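Long-range contacts in acetylornithine aminotransferase (Aquifex aeolicus, PDB 2EH6), which catalyses transfer of the amino group from N(2)-acetyl-L-ornithine to 2-oxoglutarate in arginine biosynthesis, using pyridoxal 5'-phosphate as cofactor: residues Ser122-Arg130 against Ser136-His144; Ala190-Gln199 against Gln228-Val236. One frame throughout, in Å; residues are numbered along the deposited sequence.

Contact 1 (Ser122-Arg130 against Ser136-His144). With PLP (pyridoxal-5'-phosphate), chain C.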
loop_
_atom_site.group_PDB
_atom_site.type_symbol
_atom_site.label_atom_id
_atom_site.label_comp_id
_atom_site.label_asym_id
_atom_site.label_seq_id
_atom_site.Cartn_x
_atom_site.Cartn_y
_atom_site.Cartn_z
ATOM N N SER A 122 0.020 9.611 -20.473
ATOM C CA SER A 122 1.132 9.721 -19.540
ATOM C C SER A 122 2.364 9.865 -20.423
ATOM O O SER A 122 2.233 10.032 -21.635
ATOM C CB SER A 122 1.231 8.488 -18.632
ATOM O OG SER A 122 1.428 7.305 -19.377
ATOM N N PHE A 123 3.554 9.789 -19.841
ATOM C CA PHE A 123 4.760 9.973 -20.634
ATOM C C PHE A 123 5.773 8.841 -20.624
ATOM O O PHE A 123 5.830 8.040 -19.688
ATOM C CB PHE A 123 5.439 11.270 -20.197
ATOM C CG PHE A 123 4.630 12.496 -20.495
ATOM C CD1 PHE A 123 4.721 13.120 -21.736
ATOM C CD2 PHE A 123 3.748 13.007 -19.552
ATOM C CE1 PHE A 123 3.942 14.238 -22.035
ATOM C CE2 PHE A 123 2.964 14.123 -19.843
ATOM C CZ PHE A 123 3.064 14.738 -21.088
ATOM N N GLU A 124 6.564 8.784 -21.691
ATOM C CA GLU A 124 7.612 7.788 -21.823
ATOM C C GLU A 124 8.634 8.049 -20.721
ATOM O O GLU A 124 8.871 9.200 -20.354
ATOM C CB GLU A 124 8.281 7.906 -23.197
ATOM C CG GLU A 124 7.537 7.178 -24.312
ATOM C CD GLU A 124 8.133 7.427 -25.686
ATOM O OE1 GLU A 124 9.364 7.622 -25.781
ATOM O OE2 GLU A 124 7.371 7.416 -26.675
ATOM N N ASN A 125 9.227 6.977 -20.201
ATOM C CA ASN A 125 10.226 7.063 -19.138
ATOM C C ASN A 125 9.633 7.424 -17.791
ATOM O O ASN A 125 10.369 7.697 -16.845
ATOM C CB ASN A 125 11.302 8.090 -19.476
ATOM C CG ASN A 125 12.000 7.786 -20.768
ATOM O OD1 ASN A 125 12.519 6.690 -20.959
ATOM N ND2 ASN A 125 12.025 8.760 -21.669
ATOM N N SER A 126 8.310 7.437 -17.704
ATOM C CA SER A 126 7.650 7.766 -16.452
ATOM C C SER A 126 7.554 6.523 -15.582
ATOM O O SER A 126 7.680 5.395 -16.068
ATOM C CB SER A 126 6.246 8.304 -16.712
ATOM O OG SER A 126 5.393 7.273 -17.183
ATOM N N PHE A 127 7.346 6.738 -14.289
ATOM C CA PHE A 127 7.199 5.633 -13.352
ATOM C C PHE A 127 6.167 6.051 -12.331
ATOM O O PHE A 127 6.400 6.984 -11.571
ATOM C CB PHE A 127 8.505 5.318 -12.624
ATOM C CG PHE A 127 8.403 4.113 -11.744
ATOM C CD1 PHE A 127 8.491 2.836 -12.287
ATOM C CD2 PHE A 127 8.109 4.250 -10.390
ATOM C CE1 PHE A 127 8.279 1.707 -11.498
ATOM C CE2 PHE A 127 7.895 3.132 -9.591
ATOM C CZ PHE A 127 7.977 1.858 -10.145
ATOM N N HIS A 128 5.034 5.356 -12.304
ATOM C CA HIS A 128 3.963 5.706 -11.379
ATOM C C HIS A 128 3.573 4.598 -10.407
ATOM O O HIS A 128 2.756 4.811 -9.518
ATOM C CB HIS A 128 2.733 6.158 -12.177
ATOM C CG HIS A 128 2.993 7.341 -13.060
ATOM N ND1 HIS A 128 3.357 8.575 -12.562
ATOM C CD2 HIS A 128 2.973 7.470 -14.408
ATOM C CE1 HIS A 128 3.554 9.411 -13.567
ATOM N NE2 HIS A 128 3.327 8.766 -14.697
ATOM N N GLY A 129 4.161 3.418 -10.564
ATOM C CA GLY A 129 3.831 2.325 -9.668
ATOM C C GLY A 129 3.733 0.984 -10.364
ATOM O O GLY A 129 3.732 0.908 -11.599
ATOM N N ARG A 130 3.620 -0.073 -9.560
ATOM C CA ARG A 130 3.565 -1.441 -10.060
ATOM C C ARG A 130 2.203 -2.124 -10.034
ATOM O O ARG A 130 2.052 -3.189 -10.636
ATOM C CB ARG A 130 4.547 -2.306 -9.276
ATOM C CG ARG A 130 5.989 -1.833 -9.319
ATOM C CD ARG A 130 6.717 -2.321 -10.563
ATOM N NE ARG A 130 8.162 -2.251 -10.374
ATOM C CZ ARG A 130 9.053 -2.901 -11.117
ATOM N NH1 ARG A 130 8.653 -3.682 -12.117
ATOM N NH2 ARG A 130 10.348 -2.783 -10.852
ATOM N N SER A 136 -0.229 0.710 -15.709
ATOM C CA SER A 136 -0.731 1.128 -17.011
ATOM C C SER A 136 -0.283 2.551 -17.335
ATOM O O SER A 136 -0.007 2.867 -18.493
ATOM C CB SER A 136 -2.254 1.025 -17.048
ATOM O OG SER A 136 -2.658 -0.309 -16.794
ATOM N N ALA A 137 -0.199 3.400 -16.313
ATOM C CA ALA A 137 0.233 4.787 -16.503
ATOM C C ALA A 137 1.743 4.876 -16.708
ATOM O O ALA A 137 2.243 5.817 -17.325
ATOM C CB ALA A 137 -0.175 5.630 -15.301
ATOM N N THR A 138 2.468 3.898 -16.174
ATOM C CA THR A 138 3.921 3.858 -16.293
ATOM C C THR A 138 4.306 3.616 -17.752
ATOM O O THR A 138 4.000 2.571 -18.324
ATOM C CB THR A 138 4.487 2.755 -15.378
ATOM O OG1 THR A 138 4.233 3.116 -14.015
ATOM C CG2 THR A 138 5.974 2.571 -15.582
ATOM N N GLY A 139 4.979 4.598 -18.346
ATOM C CA GLY A 139 5.357 4.504 -19.744
ATOM C C GLY A 139 6.647 3.771 -20.039
ATOM O O GLY A 139 7.505 4.284 -20.757
ATOM N N GLN A 140 6.788 2.573 -19.489
ATOM C CA GLN A 140 7.982 1.771 -19.714
ATOM C C GLN A 140 7.556 0.331 -19.923
ATOM O O GLN A 140 7.400 -0.431 -18.971
ATOM C CB GLN A 140 8.937 1.888 -18.525
ATOM C CG GLN A 140 9.394 3.316 -18.259
ATOM C CD GLN A 140 10.542 3.393 -17.272
ATOM O OE1 GLN A 140 11.612 2.838 -17.511
ATOM N NE2 GLN A 140 10.325 4.084 -16.158
ATOM N N PRO A 141 7.359 -0.058 -21.191
ATOM C CA PRO A 141 6.940 -1.396 -21.615
ATOM C C PRO A 141 7.660 -2.555 -20.935
ATOM O O PRO A 141 7.081 -3.629 -20.768
ATOM C CB PRO A 141 7.186 -1.368 -23.123
ATOM C CG PRO A 141 6.919 0.059 -23.468
ATOM C CD PRO A 141 7.656 0.784 -22.364
ATOM N N LYS A 142 8.912 -2.348 -20.540
ATOM C CA LYS A 142 9.655 -3.426 -19.897
ATOM C C LYS A 142 8.997 -3.870 -18.595
ATOM O O LYS A 142 9.117 -5.030 -18.204
ATOM C CB LYS A 142 11.111 -3.016 -19.640
ATOM C CG LYS A 142 11.309 -1.899 -18.631
ATOM C CD LYS A 142 12.794 -1.641 -18.422
ATOM C CE LYS A 142 13.040 -0.557 -17.388
ATOM N NZ LYS A 142 14.494 -0.306 -17.202
ATOM N N PHE A 143 8.294 -2.953 -17.937
ATOM C CA PHE A 143 7.611 -3.266 -16.683
ATOM C C PHE A 143 6.245 -3.901 -16.922
ATOM O O PHE A 143 5.621 -4.408 -15.989
ATOM C CB PHE A 143 7.433 -2.000 -15.836
ATOM C CG PHE A 143 8.724 -1.415 -15.335
ATOM C CD1 PHE A 143 9.659 -2.212 -14.680
ATOM C CD2 PHE A 143 8.998 -0.060 -15.501
ATOM C CE1 PHE A 143 10.852 -1.666 -14.195
ATOM C CE2 PHE A 143 10.186 0.497 -15.020
ATOM C CZ PHE A 143 11.113 -0.306 -14.365
ATOM N N HIS A 144 5.788 -3.871 -18.173
ATOM C CA HIS A 144 4.485 -4.429 -18.540
ATOM C C HIS A 144 4.577 -5.895 -18.952
ATOM O O HIS A 144 3.669 -6.682 -18.691
ATOM C CB HIS A 144 3.877 -3.652 -19.721
ATOM C CG HIS A 144 3.729 -2.179 -19.488
ATOM N ND1 HIS A 144 3.601 -1.276 -20.523
ATOM C CD2 HIS A 144 3.672 -1.450 -18.347
ATOM C CE1 HIS A 144 3.472 -0.057 -20.031
ATOM N NE2 HIS A 144 3.513 -0.134 -18.712
HETATM N N1 PLP C . 5.427 7.310 -8.688
HETATM C C2 PLP C . 6.610 7.948 -8.630
HETATM C C2A PLP C . 6.814 9.235 -9.387
HETATM C C3 PLP C . 7.667 7.422 -7.860
HETATM O O3 PLP C . 8.870 8.069 -7.797
HETATM C C4 PLP C . 7.456 6.197 -7.144
HETATM C C4A PLP C . 8.563 5.650 -6.324
HETATM C C5 PLP C . 6.162 5.543 -7.244
HETATM C C6 PLP C . 5.176 6.149 -8.036
HETATM C C5A PLP C . 5.877 4.239 -6.516
HETATM O O4P PLP C . 5.711 4.502 -5.121
HETATM P P PLP C . 5.420 3.107 -4.345
HETATM O O1P PLP C . 5.255 3.415 -2.906
HETATM O O2P PLP C . 4.097 2.396 -4.882
HETATM O O3P PLP C . 6.671 2.116 -4.552
HETATM O O HOH W 1 6.127 -4.461 -13.205
#
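F127 turns its CG trans to the backbone N (chi1 -175°), which lays its ring alongside the CG2 methyl of T138 and aims its rim at F143. The F143 ring, whose CG sits beside its N, takes that rim on one face in an offset edge-to-face pair, centroids 5.8 Å apart and planes at 76°; CG of K142 lies over the centre of the opposite face. R130 bends at chi2 to bring its guanidinium to the same phenyl, with CZ of F143 over one guanidinium face. A water links R130 NH1 to F143 O, and NH1 also bonds G265 O of the second subunit.

Away from the rings the contact is polar. The T138 hydroxyl accepts from H128 N (OG1 to N 2.9 Å) and gives its own proton to S134 O. S126 OG likewise does both: it donates to F123 O at 2.7 Å and accepts from G139 N at 2.9 Å, fixing the hydroxyl's rotation. Q140 NE2 reaches S126 O at 3.0 Å, nearly straight at 169° but from above the carbonyl plane; E184 takes its other hydrogen bond.

The bonds to H128 N and S126 O help hold the backbone next to the cofactor, where F127 O comes to 3.1 Å from PLP N1. F127 CD2 lies 3.8 Å from PLP C4 at the phenyl edge, and H128 ND1 bonds D212 OD2, tying two residues of the pocket together. R130 is a predicted acetylornithine-binding residue. Strand 119-123 and helix 132-137 belong to a beta-alpha-beta unit, and their loop lines the PLP pocket of this class-III aminotransferase.

Contact 2 (Ala190-Gln199 against Gln228-Val236)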
loop_
_atom_site.group_PDB
_atom_site.type_symbol
_atom_site.label_atom_id
_atom_site.label_comp_id
_atom_site.label_asym_id
_atom_site.label_seq_id
_atom_site.Cartn_x
_atom_site.Cartn_y
_atom_site.Cartn_z
ATOM N N ALA A 190 10.962 18.374 -16.966
ATOM C CA ALA A 190 9.954 18.893 -17.881
ATOM C C ALA A 190 10.261 20.385 -17.942
ATOM O O ALA A 190 10.401 21.028 -16.902
ATOM C CB ALA A 190 8.562 18.663 -17.315
ATOM N N SER A 191 10.380 20.933 -19.146
ATOM C CA SER A 191 10.692 22.354 -19.304
ATOM C C SER A 191 9.557 23.251 -18.826
ATOM O O SER A 191 8.399 22.835 -18.771
ATOM C CB SER A 191 10.987 22.676 -20.769
ATOM O OG SER A 191 9.800 22.621 -21.544
ATOM N N GLU A 192 9.893 24.491 -18.487
ATOM C CA GLU A 192 8.879 25.433 -18.038
ATOM C C GLU A 192 7.929 25.709 -19.200
ATOM O O GLU A 192 6.717 25.808 -19.019
ATOM C CB GLU A 192 9.527 26.737 -17.573
ATOM C CG GLU A 192 8.537 27.729 -16.987
ATOM C CD GLU A 192 9.215 28.955 -16.405
ATOM O OE1 GLU A 192 9.918 29.663 -17.159
ATOM O OE2 GLU A 192 9.043 29.210 -15.193
ATOM N N ASP A 193 8.491 25.823 -20.397
ATOM C CA ASP A 193 7.693 26.077 -21.584
ATOM C C ASP A 193 6.703 24.938 -21.790
ATOM O O ASP A 193 5.511 25.168 -21.993
ATOM C CB ASP A 193 8.594 26.202 -22.813
ATOM C CG ASP A 193 7.806 26.441 -24.088
ATOM O OD1 ASP A 193 7.017 27.411 -24.122
ATOM O OD2 ASP A 193 7.973 25.662 -25.052
ATOM N N PHE A 194 7.207 23.708 -21.730
ATOM C CA PHE A 194 6.374 22.525 -21.911
ATOM C C PHE A 194 5.250 22.456 -20.882
ATOM O O PHE A 194 4.092 22.235 -21.237
ATOM C CB PHE A 194 7.224 21.256 -21.820
ATOM C CG PHE A 194 6.437 19.986 -21.992
ATOM C CD1 PHE A 194 5.839 19.685 -23.211
ATOM C CD2 PHE A 194 6.284 19.097 -20.932
ATOM C CE1 PHE A 194 5.099 18.513 -23.374
ATOM C CE2 PHE A 194 5.550 17.926 -21.083
ATOM C CZ PHE A 194 4.955 17.631 -22.305
ATOM N N LEU A 195 5.590 22.636 -19.609
ATOM C CA LEU A 195 4.590 22.583 -18.546
ATOM C C LEU A 195 3.544 23.680 -18.710
ATOM O O LEU A 195 2.371 23.489 -18.377
ATOM C CB LEU A 195 5.261 22.701 -17.173
ATOM C CG LEU A 195 6.179 21.533 -16.795
ATOM C CD1 LEU A 195 6.787 21.784 -15.429
ATOM C CD2 LEU A 195 5.389 20.228 -16.797
ATOM N N SER A 196 3.975 24.830 -19.220
ATOM C CA SER A 196 3.075 25.953 -19.449
ATOM C C SER A 196 2.031 25.558 -20.486
ATOM O O SER A 196 0.830 25.701 -20.264
ATOM C CB SER A 196 3.860 27.164 -19.950
ATOM O OG SER A 196 2.983 28.191 -20.381
ATOM N N LYS A 197 2.502 25.051 -21.619
ATOM C CA LYS A 197 1.615 24.634 -22.693
ATOM C C LYS A 197 0.722 23.485 -22.256
ATOM O O LYS A 197 -0.455 23.438 -22.614
ATOM C CB LYS A 197 2.428 24.216 -23.919
ATOM C CG LYS A 197 3.200 25.351 -24.570
ATOM C CD LYS A 197 4.012 24.843 -25.751
ATOM C CE LYS A 197 4.827 25.955 -26.397
ATOM N NZ LYS A 197 5.687 25.422 -27.490
ATOM N N LEU A 198 1.282 22.555 -21.485
ATOM C CA LEU A 198 0.514 21.410 -21.008
ATOM C C LEU A 198 -0.619 21.911 -20.124
ATOM O O LEU A 198 -1.744 21.421 -20.200
ATOM C CB LEU A 198 1.414 20.447 -20.223
ATOM C CG LEU A 198 0.835 19.063 -19.903
ATOM C CD1 LEU A 198 0.491 18.341 -21.197
ATOM C CD2 LEU A 198 1.850 18.246 -19.105
ATOM N N GLN A 199 -0.321 22.896 -19.285
ATOM C CA GLN A 199 -1.334 23.465 -18.406
ATOM C C GLN A 199 -2.413 24.096 -19.287
ATOM O O GLN A 199 -3.609 23.961 -19.020
ATOM C CB GLN A 199 -0.710 24.528 -17.498
ATOM C CG GLN A 199 -1.699 25.217 -16.568
ATOM C CD GLN A 199 -2.234 24.292 -15.494
ATOM O OE1 GLN A 199 -1.538 23.972 -14.529
ATOM N NE2 GLN A 199 -3.476 23.849 -15.659
ATOM N N GLN A 228 5.076 23.880 -7.851
ATOM C CA GLN A 228 5.098 25.293 -7.495
ATOM C C GLN A 228 6.223 26.057 -8.190
ATOM O O GLN A 228 6.179 27.282 -8.288
ATOM C CB GLN A 228 5.216 25.440 -5.974
ATOM C CG GLN A 228 4.109 24.725 -5.212
ATOM C CD GLN A 228 4.303 24.775 -3.710
ATOM O OE1 GLN A 228 5.389 24.504 -3.206
ATOM N NE2 GLN A 228 3.243 25.109 -2.986
ATOM N N HIS A 229 7.229 25.339 -8.671
ATOM C CA HIS A 229 8.337 25.978 -9.372
ATOM C C HIS A 229 7.840 26.598 -10.677
ATOM O O HIS A 229 8.453 27.519 -11.216
ATOM C CB HIS A 229 9.427 24.952 -9.703
ATOM C CG HIS A 229 10.310 24.595 -8.547
ATOM N ND1 HIS A 229 11.200 25.488 -7.986
ATOM C CD2 HIS A 229 10.476 23.429 -7.877
ATOM C CE1 HIS A 229 11.878 24.886 -7.025
ATOM N NE2 HIS A 229 11.459 23.635 -6.939
ATOM N N PHE A 230 6.721 26.088 -11.180
ATOM C CA PHE A 230 6.163 26.569 -12.439
ATOM C C PHE A 230 4.765 27.154 -12.281
ATOM O O PHE A 230 4.045 27.328 -13.265
ATOM C CB PHE A 230 6.129 25.415 -13.440
ATOM C CG PHE A 230 7.441 24.701 -13.579
ATOM C CD1 PHE A 230 8.419 25.176 -14.449
ATOM C CD2 PHE A 230 7.712 23.566 -12.818
ATOM C CE1 PHE A 230 9.650 24.531 -14.559
ATOM C CE2 PHE A 230 8.939 22.913 -12.920
ATOM C CZ PHE A 230 9.910 23.397 -13.791
ATOM N N ASN A 231 4.382 27.455 -11.045
ATOM C CA ASN A 231 3.066 28.018 -10.767
ATOM C C ASN A 231 1.953 27.243 -11.466
ATOM O O ASN A 231 1.015 27.829 -12.006
ATOM C CB ASN A 231 3.019 29.489 -11.197
ATOM C CG ASN A 231 3.961 30.361 -10.388
ATOM O OD1 ASN A 231 3.855 30.434 -9.161
ATOM N ND2 ASN A 231 4.889 31.025 -11.068
ATOM N N LEU A 232 2.061 25.920 -11.455
ATOM C CA LEU A 232 1.052 25.076 -12.082
ATOM C C LEU A 232 -0.184 24.997 -11.196
ATOM O O LEU A 232 -0.129 25.336 -10.014
ATOM C CB LEU A 232 1.612 23.670 -12.315
ATOM C CG LEU A 232 2.759 23.589 -13.317
ATOM C CD1 LEU A 232 3.425 22.231 -13.238
ATOM C CD2 LEU A 232 2.228 23.859 -14.710
ATOM N N LYS A 233 -1.295 24.548 -11.770
ATOM C CA LYS A 233 -2.543 24.427 -11.026
ATOM C C LYS A 233 -3.171 23.059 -11.270
ATOM O O LYS A 233 -4.221 22.942 -11.902
ATOM C CB LYS A 233 -3.513 25.535 -11.445
ATOM C CG LYS A 233 -2.999 26.935 -11.154
ATOM C CD LYS A 233 -3.951 27.995 -11.689
ATOM C CE LYS A 233 -3.475 29.391 -11.315
ATOM N NZ LYS A 233 -2.075 29.636 -11.780
ATOM N N PRO A 234 -2.528 21.999 -10.760
ATOM C CA PRO A 234 -3.028 20.633 -10.929
ATOM C C PRO A 234 -4.380 20.371 -10.275
ATOM O O PRO A 234 -4.716 20.947 -9.238
ATOM C CB PRO A 234 -1.910 19.785 -10.319
ATOM C CG PRO A 234 -1.355 20.684 -9.244
ATOM C CD PRO A 234 -1.290 22.016 -9.954
ATOM N N ASP A 235 -5.163 19.498 -10.896
ATOM C CA ASP A 235 -6.466 19.143 -10.366
ATOM C C ASP A 235 -6.263 18.082 -9.282
ATOM O O ASP A 235 -7.018 18.010 -8.313
ATOM C CB ASP A 235 -7.346 18.604 -11.494
ATOM C CG ASP A 235 -7.552 19.628 -12.603
ATOM O OD1 ASP A 235 -8.280 20.607 -12.364
ATOM O OD2 ASP A 235 -6.977 19.464 -13.698
ATOM N N VAL A 236 -5.228 17.265 -9.457
ATOM C CA VAL A 236 -4.908 16.215 -8.494
ATOM C C VAL A 236 -3.403 15.964 -8.447
ATOM O O VAL A 236 -2.722 16.025 -9.470
ATOM C CB VAL A 236 -5.576 14.865 -8.869
ATOM C CG1 VAL A 236 -5.352 13.844 -7.751
ATOM C CG2 VAL A 236 -7.065 15.053 -9.121
#
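The ring of F230 carries the L195 methyl CD1 on one face, while at its edge, close to the ring plane, lies CG of E192. The methyl makes a CH-pi contact, 3.4 Å from the ring centroid and 17° off the normal, a close approach over the face with the methyl offset toward the rim. At the edge, E192 uses its aliphatic part: CG comes to 3.6 Å from F230 CD1, and the carboxylate stands almost perpendicular to the ring. V180 and R317 also pack on F230.

Two residues on from F230 in the loop, L232 meets the same leucine. Its CD1 meets L195 CD1 at 4.0 Å, and its CD2 sits 3.7 Å from the backbone O of L195, against the side of the helix. L195 also touches I178 of strand 173-178.

Q199 closes the contact. Its CG is trans to the backbone N, and a bend at chi2 turns the amide onto the loop, where OE1 accepts from K233 N at 2.8 Å. The bond is straight at the hydrogen, 169°, though the donor stands above the amide plane. At the start of the helix S191 OG caps F194 N.

Helix 192-205 is thus joined to the loop leading into strand 236-239 by apolar packing at F230 and L232 and by one side-chain-to-backbone hydrogen bond. No salt bridge crosses between the segments; the contact is mainly apolar, and Q199 supplies an acceptor for the K233 peptide N-H.

Contact 1 closes along the chain before contact 2 opens, and their centres lie 20 Å apart, yet they touch. F123, at the end of strand 119-123, reaches helix 192-205: its CE1 is 3.6 Å from F194 CZ, and its CZ is 4.2 Å from L198 CD2. Both contacts also pack on strand 173-178: A137 and H128 on I177, F194 on I178, and L198 on I176 and I178. Contact 1 borders PLP directly. Contact 2 stands further off, the A190 side chain about 12 Å from the cofactor, although that of P234 is about 6 Å from the side chain of the inferred PLP-binding residue E213.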